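Local coordinates for conserved protein (Methanothermobacter thermautotrophicus, PDB 2WNY), which is of unknown function but belongs to an RNA-binding protein family and is linked to the archaeal exosome superoperon, so it probably binds RNA, at residues R5-Y13 with R63-K71. The protein carries 1 engineered substitution. Residues are numbered along the deposited sequence; the frame is centred on the assembly and turned at random.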
ATOM      1  N   ARG A   5       0.819 -20.561  -1.813  1.00 52.06           N
ATOM      2  CA  ARG A   5      -0.294 -19.622  -1.779  1.00 44.92           C
ATOM      3  C   ARG A   5       0.089 -18.346  -2.493  1.00 40.51           C
ATOM      4  O   ARG A   5       1.237 -17.875  -2.401  1.00 40.95           O
ATOM      5  CB  ARG A   5      -0.723 -19.305  -0.345  1.00 48.81           C
ATOM      6  CG  ARG A   5      -1.375 -20.481   0.379  1.00 52.97           C
ATOM      7  CD  ARG A   5      -1.802 -20.099   1.785  1.00 67.47           C
ATOM      8  NE  ARG A   5      -2.078 -21.289   2.590  1.00 77.05           N
ATOM      9  CZ  ARG A   5      -3.192 -22.016   2.516  1.00 79.53           C
ATOM     10  NH1 ARG A   5      -4.165 -21.685   1.668  1.00 73.53           N
ATOM     11  NH2 ARG A   5      -3.333 -23.081   3.289  1.00 76.30           N
ATOM     12  N   ASP A   6      -0.880 -17.780  -3.201  1.00 32.93           N
ATOM     13  CA  ASP A   6      -0.667 -16.496  -3.834  1.00 32.33           C
ATOM     14  C   ASP A   6      -0.572 -15.371  -2.799  1.00 29.99           C
ATOM     15  O   ASP A   6       0.191 -14.423  -2.993  1.00 32.31           O
ATOM     16  CB  ASP A   6      -1.754 -16.228  -4.887  1.00 29.80           C
ATOM     17  CG  ASP A   6      -1.506 -16.992  -6.203  1.00 35.30           C
ATOM     18  OD1 ASP A   6      -0.486 -17.735  -6.325  1.00 27.01           O
ATOM     19  OD2 ASP A   6      -2.338 -16.833  -7.131  1.00 30.47           O
ATOM     20  N   MET A   7      -1.323 -15.505  -1.702  1.00 33.08           N
ATOM     21  CA  MET A   7      -1.373 -14.532  -0.580  1.00 35.85           C
ATOM     22  C   MET A   7      -2.075 -13.247  -0.989  1.00 32.74           C
ATOM     23  O   MET A   7      -3.058 -12.842  -0.352  1.00 36.12           O
ATOM     24  CB  MET A   7       0.013 -14.186  -0.020  1.00 34.90           C
ATOM     25  CG  MET A   7       0.805 -15.375   0.470  1.00 42.48           C
ATOM     26  SD  MET A   7       2.186 -14.798   1.493  1.00 50.38           S
ATOM     27  CE  MET A   7       2.897 -16.391   1.936  1.00 57.44           C
ATOM     28  N   ILE A   8      -1.547 -12.605  -2.029  1.00 31.21           N
ATOM     29  CA  ILE A   8      -2.160 -11.409  -2.593  1.00 28.92           C
ATOM     30  C   ILE A   8      -2.132 -11.509  -4.122  1.00 28.63           C
ATOM     31  O   ILE A   8      -1.209 -12.087  -4.717  1.00 27.32           O
ATOM     32  CB  ILE A   8      -1.488 -10.080  -2.094  1.00 30.32           C
ATOM     33  CG1 ILE A   8      -0.008 -10.013  -2.511  1.00 29.71           C
ATOM     34  CG2 ILE A   8      -1.638  -9.939  -0.605  1.00 32.49           C
ATOM     35  CD1 ILE A   8       0.663  -8.677  -2.229  1.00 36.96           C
ATOM     36  N   HIS A   9      -3.168 -10.983  -4.758  1.00 27.80           N
ATOM     37  CA  HIS A   9      -3.279 -11.077  -6.224  1.00 28.07           C
ATOM     38  C   HIS A   9      -2.518  -9.955  -6.901  1.00 27.14           C
ATOM     39  O   HIS A   9      -1.805 -10.143  -7.900  1.00 27.21           O
ATOM     40  CB  HIS A   9      -4.752 -11.048  -6.613  1.00 28.14           C
ATOM     41  CG  HIS A   9      -5.488 -12.288  -6.224  1.00 30.67           C
ATOM     42  ND1 HIS A   9      -5.132 -13.535  -6.690  1.00 31.29           N
ATOM     43  CD2 HIS A   9      -6.565 -12.477  -5.427  1.00 34.86           C
ATOM     44  CE1 HIS A   9      -5.952 -14.442  -6.188  1.00 40.52           C
ATOM     45  NE2 HIS A   9      -6.838 -13.824  -5.427  1.00 43.11           N
ATOM     46  N   ASN A  10      -2.675  -8.766  -6.336  1.00 25.67           N
ATOM     47  CA  ASN A  10      -2.069  -7.570  -6.899  1.00 27.61           C
ATOM     48  C   ASN A  10      -2.099  -6.467  -5.839  1.00 27.14           C
ATOM     49  O   ASN A  10      -2.784  -6.604  -4.808  1.00 28.56           O
ATOM     50  CB  ASN A  10      -2.807  -7.163  -8.182  1.00 30.04           C
ATOM     51  CG  ASN A  10      -4.243  -6.712  -7.923  1.00 33.66           C
ATOM     52  OD1 ASN A  10      -4.469  -5.726  -7.231  1.00 33.19           O
ATOM     53  ND2 ASN A  10      -5.209  -7.428  -8.485  1.00 32.69           N
ATOM     54  N   ILE A  11      -1.354  -5.393  -6.081  1.00 25.51           N
ATOM     55  CA  ILE A  11      -1.413  -4.207  -5.218  1.00 28.06           C
ATOM     56  C   ILE A  11      -1.589  -2.995  -6.119  1.00 29.42           C
ATOM     57  O   ILE A  11      -0.806  -2.813  -7.076  1.00 31.19           O
ATOM     58  CB  ILE A  11      -0.102  -3.988  -4.429  1.00 24.37           C
ATOM     59  CG1 ILE A  11       0.274  -5.239  -3.638  1.00 25.56           C
ATOM     60  CG2 ILE A  11      -0.251  -2.781  -3.481  1.00 28.54           C
ATOM     61  CD1 ILE A  11       1.486  -5.067  -2.744  1.00 27.06           C
ATOM     62  N   SER A  12      -2.624  -2.206  -5.846  1.00 28.44           N
ATOM     63  CA  SER A  12      -2.775  -0.898  -6.470  1.00 31.09           C
ATOM     64  C   SER A  12      -2.160   0.098  -5.485  1.00 29.59           C
ATOM     65  O   SER A  12      -2.315  -0.063  -4.264  1.00 30.00           O
ATOM     66  CB  SER A  12      -4.242  -0.551  -6.702  1.00 33.34           C
ATOM     67  OG  SER A  12      -4.813  -1.355  -7.710  1.00 45.20           O
ATOM     68  N   TYR A  13      -1.463   1.105  -6.000  1.00 27.77           N
ATOM     69  CA  TYR A  13      -0.895   2.132  -5.123  1.00 24.57           C
ATOM     70  C   TYR A  13      -1.117   3.509  -5.704  1.00 27.04           C
ATOM     71  O   TYR A  13      -1.236   3.688  -6.940  1.00 28.81           O
ATOM     72  CB  TYR A  13       0.589   1.869  -4.806  1.00 22.44           C
ATOM     73  CG  TYR A  13       1.487   1.952  -6.015  1.00 24.03           C
ATOM     74  CD1 TYR A  13       1.961   3.189  -6.474  1.00 27.17           C
ATOM     75  CD2 TYR A  13       1.856   0.807  -6.704  1.00 28.42           C
ATOM     76  CE1 TYR A  13       2.767   3.276  -7.595  1.00 25.47           C
ATOM     77  CE2 TYR A  13       2.654   0.885  -7.815  1.00 25.64           C
ATOM     78  CZ  TYR A  13       3.120   2.122  -8.250  1.00 27.63           C
ATOM     79  OH  TYR A  13       3.919   2.193  -9.352  1.00 32.75           O
ATOM     80  N   ARG A  63       7.675 -11.366  -8.343  1.00 37.54           N
ATOM     81  CA  ARG A  63       8.844 -11.003  -7.532  1.00 38.64           C
ATOM     82  C   ARG A  63       8.576  -9.814  -6.607  1.00 36.82           C
ATOM     83  O   ARG A  63       8.930  -9.850  -5.426  1.00 37.18           O
ATOM     84  CB  ARG A  63      10.093 -10.786  -8.411  1.00 41.82           C
ATOM     85  CG  ARG A  63      10.481 -12.076  -9.174  1.00 49.39           C
ATOM     86  CD  ARG A  63      11.961 -12.171  -9.506  1.00 62.00           C
ATOM     87  NE  ARG A  63      12.341 -11.261 -10.585  1.00 74.41           N
ATOM     88  CZ  ARG A  63      12.611 -11.635 -11.834  1.00 82.08           C
ATOM     89  NH1 ARG A  63      12.549 -12.912 -12.191  1.00 80.53           N
ATOM     90  NH2 ARG A  63      12.958 -10.723 -12.734  1.00 84.85           N
ATOM     91  N   ALA A  64       7.920  -8.779  -7.117  1.00 35.29           N
ATOM     92  CA  ALA A  64       7.570  -7.638  -6.270  1.00 33.92           C
ATOM     93  C   ALA A  64       6.509  -7.986  -5.212  1.00 31.48           C
ATOM     94  O   ALA A  64       6.595  -7.517  -4.063  1.00 29.61           O
ATOM     95  CB  ALA A  64       7.126  -6.460  -7.117  1.00 33.11           C
ATOM     96  N   LEU A  65       5.511  -8.793  -5.591  1.00 30.89           N
ATOM     97  CA  LEU A  65       4.441  -9.132  -4.656  1.00 29.99           C
ATOM     98  C   LEU A  65       4.988  -9.954  -3.511  1.00 30.70           C
ATOM     99  O   LEU A  65       4.581  -9.789  -2.361  1.00 31.38           O
ATOM    100  CB  LEU A  65       3.306  -9.898  -5.339  1.00 31.72           C
ATOM    101  CG  LEU A  65       2.425  -9.116  -6.324  1.00 30.59           C
ATOM    102  CD1 LEU A  65       1.419 -10.057  -6.969  1.00 33.65           C
ATOM    103  CD2 LEU A  65       1.736  -7.985  -5.624  1.00 31.65           C
ATOM    104  N   ARG A  66       5.917 -10.844  -3.829  1.00 30.74           N
ATOM    105  CA  ARG A  66       6.433 -11.727  -2.806  1.00 31.42           C
ATOM    106  C   ARG A  66       7.354 -10.977  -1.863  1.00 29.49           C
ATOM    107  O   ARG A  66       7.301 -11.190  -0.647  1.00 29.42           O
ATOM    108  CB  ARG A  66       7.071 -12.977  -3.422  1.00 32.63           C
ATOM    109  CG  ARG A  66       6.004 -13.899  -4.060  1.00 38.69           C
ATOM    110  CD  ARG A  66       6.612 -15.183  -4.609  1.00 43.85           C
ATOM    111  NE  ARG A  66       6.799 -16.202  -3.579  1.00 62.71           N
ATOM    112  CZ  ARG A  66       7.977 -16.715  -3.233  1.00 66.83           C
ATOM    113  NH1 ARG A  66       9.092 -16.316  -3.836  1.00 66.08           N
ATOM    114  NH2 ARG A  66       8.038 -17.639  -2.288  1.00 68.49           N
ATOM    115  N   GLU A  67       8.203 -10.110  -2.414  1.00 30.26           N
ATOM    116  CA  GLU A  67       9.065  -9.256  -1.593  1.00 29.59           C
ATOM    117  C   GLU A  67       8.248  -8.334  -0.678  1.00 27.93           C
ATOM    118  O   GLU A  67       8.610  -8.069   0.486  1.00 27.41           O
ATOM    119  CB  GLU A  67       9.982  -8.392  -2.482  1.00 31.70           C
ATOM    120  CG  GLU A  67      10.864  -7.437  -1.671  1.00 32.86           C
ATOM    121  CD  GLU A  67      12.067  -6.899  -2.441  1.00 39.39           C
ATOM    122  OE1 GLU A  67      12.300  -7.308  -3.598  1.00 39.41           O
ATOM    123  OE2 GLU A  67      12.799  -6.070  -1.872  1.00 40.33           O
ATOM    124  N   PHE A  68       7.153  -7.817  -1.214  1.00 26.97           N
ATOM    125  CA  PHE A  68       6.261  -6.994  -0.421  1.00 27.19           C
ATOM    126  C   PHE A  68       5.679  -7.792   0.772  1.00 27.82           C
ATOM    127  O   PHE A  68       5.658  -7.306   1.907  1.00 26.98           O
ATOM    128  CB  PHE A  68       5.130  -6.464  -1.275  1.00 25.93           C
ATOM    129  CG  PHE A  68       4.100  -5.700  -0.485  1.00 28.95           C
ATOM    130  CD1 PHE A  68       4.241  -4.333  -0.281  1.00 29.19           C
ATOM    131  CD2 PHE A  68       3.018  -6.365   0.099  1.00 24.96           C
ATOM    132  CE1 PHE A  68       3.288  -3.615   0.470  1.00 29.71           C
ATOM    133  CE2 PHE A  68       2.053  -5.665   0.844  1.00 26.24           C
ATOM    134  CZ  PHE A  68       2.195  -4.295   1.043  1.00 28.65           C
ATOM    135  N   MET A  69       5.195  -8.997   0.498  1.00 27.39           N
ATOM    136  CA  MET A  69       4.599  -9.830   1.546  1.00 30.03           C
ATOM    137  C   MET A  69       5.630 -10.188   2.625  1.00 32.56           C
ATOM    138  O   MET A  69       5.299 -10.246   3.813  1.00 34.33           O
ATOM    139  CB  MET A  69       3.957 -11.093   0.977  1.00 31.78           C
ATOM    140  CG  MET A  69       2.584 -10.867   0.302  1.00 30.57           C
ATOM    141  SD  MET A  69       1.392  -9.921   1.306  1.00 36.01           S
ATOM    142  CE  MET A  69       1.214 -11.112   2.676  1.00 35.21           C
ATOM    143  N   GLU A  70       6.873 -10.399   2.207  1.00 33.24           N
ATOM    144  CA  GLU A  70       7.970 -10.638   3.146  1.00 37.25           C
ATOM    145  C   GLU A  70       8.097  -9.458   4.132  1.00 36.24           C
ATOM    146  O   GLU A  70       8.135  -9.652   5.340  1.00 35.40           O
ATOM    147  CB  GLU A  70       9.283 -10.779   2.385  1.00 37.91           C
ATOM    148  CG  GLU A  70       9.591 -12.148   1.847  1.00 49.64           C
ATOM    149  CD  GLU A  70      11.093 -12.337   1.685  1.00 70.03           C
ATOM    150  OE1 GLU A  70      11.762 -11.411   1.161  1.00 70.79           O
ATOM    151  OE2 GLU A  70      11.609 -13.401   2.096  1.00 79.93           O
ATOM    152  N   LYS A  71       8.145  -8.235   3.608  1.00 33.02           N
ATOM    153  CA  LYS A  71       8.294  -7.052   4.452  1.00 33.49           C
ATOM    154  C   LYS A  71       7.001  -6.772   5.233  1.00 32.65           C
ATOM    155  O   LYS A  71       7.034  -6.446   6.427  1.00 32.74           O
ATOM    156  CB  LYS A  71       8.682  -5.845   3.594  1.00 33.05           C
ATOM    157  CG  LYS A  71       8.666  -4.495   4.308  1.00 37.45           C
ATOM    158  CD  LYS A  71       9.831  -4.328   5.258  1.00 39.21           C
ATOM    159  CE  LYS A  71       9.994  -2.866   5.649  1.00 42.67           C
ATOM    160  NZ  LYS A  71      11.374  -2.630   6.135  1.00 51.57           N
TER
HETATM  161  O   HOH W   1       3.594 -16.428  -3.023  1.00 11.83           O
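Strand 10-13 crosses helix 63-71 almost at a right angle, 82° between their directions, with the two axes 9.3 Å apart at closest approach, and the chain just before it, from Met7 through a corner at His9, lies against the same side of the helix. Leu65, and one turn later Phe68 and Met69, point at the segment 7-11. Leu65 sends its two methyls to different partners: CD1 packs on the backbone, 3.4 Å from His9 O, while CD2 touches both Ile8 CD1, at 3.6 Å, and Ile11 CG1. Ile11 CD1 lies over the centre of the Phe68 ring, 3.5 Å from its centroid and 12° off the ring normal, a CH-pi contact. Phe68 reaches that methyl because its CG stands opposite the backbone N (chi1 175°), which carries the ring out from the helix. Ile8 CD1 approaches Phe68 CD2 obliquely, at 4.0 Å. With an alanine at Phe68, the Ile11 methyl is likely to lose its aromatic face and a gap to open beside Ile8. Met69, bent at chi2 and chi3, folds its sulfur back against Ile8, with SD 3.6 Å from Ile8 CG2; its CE then meets Met7 SD at 4.0 Å, where the contact becomes partly exposed. Elsewhere, one water donates to Arg5 O and accepts from Arg66 NE, in the guanidinium plane. Ile120 of strand 115-122 touches both Ile8 and Phe68, and Leu59 of strand 51-59 touches Leu65, so helix 62-76 lies across one face of the antiparallel sheet. No direct hydrogen bond or salt bridge links the two segments: helix and strand are held together by methyl, thioether and aromatic surfaces, with the water link confined to the outer edge.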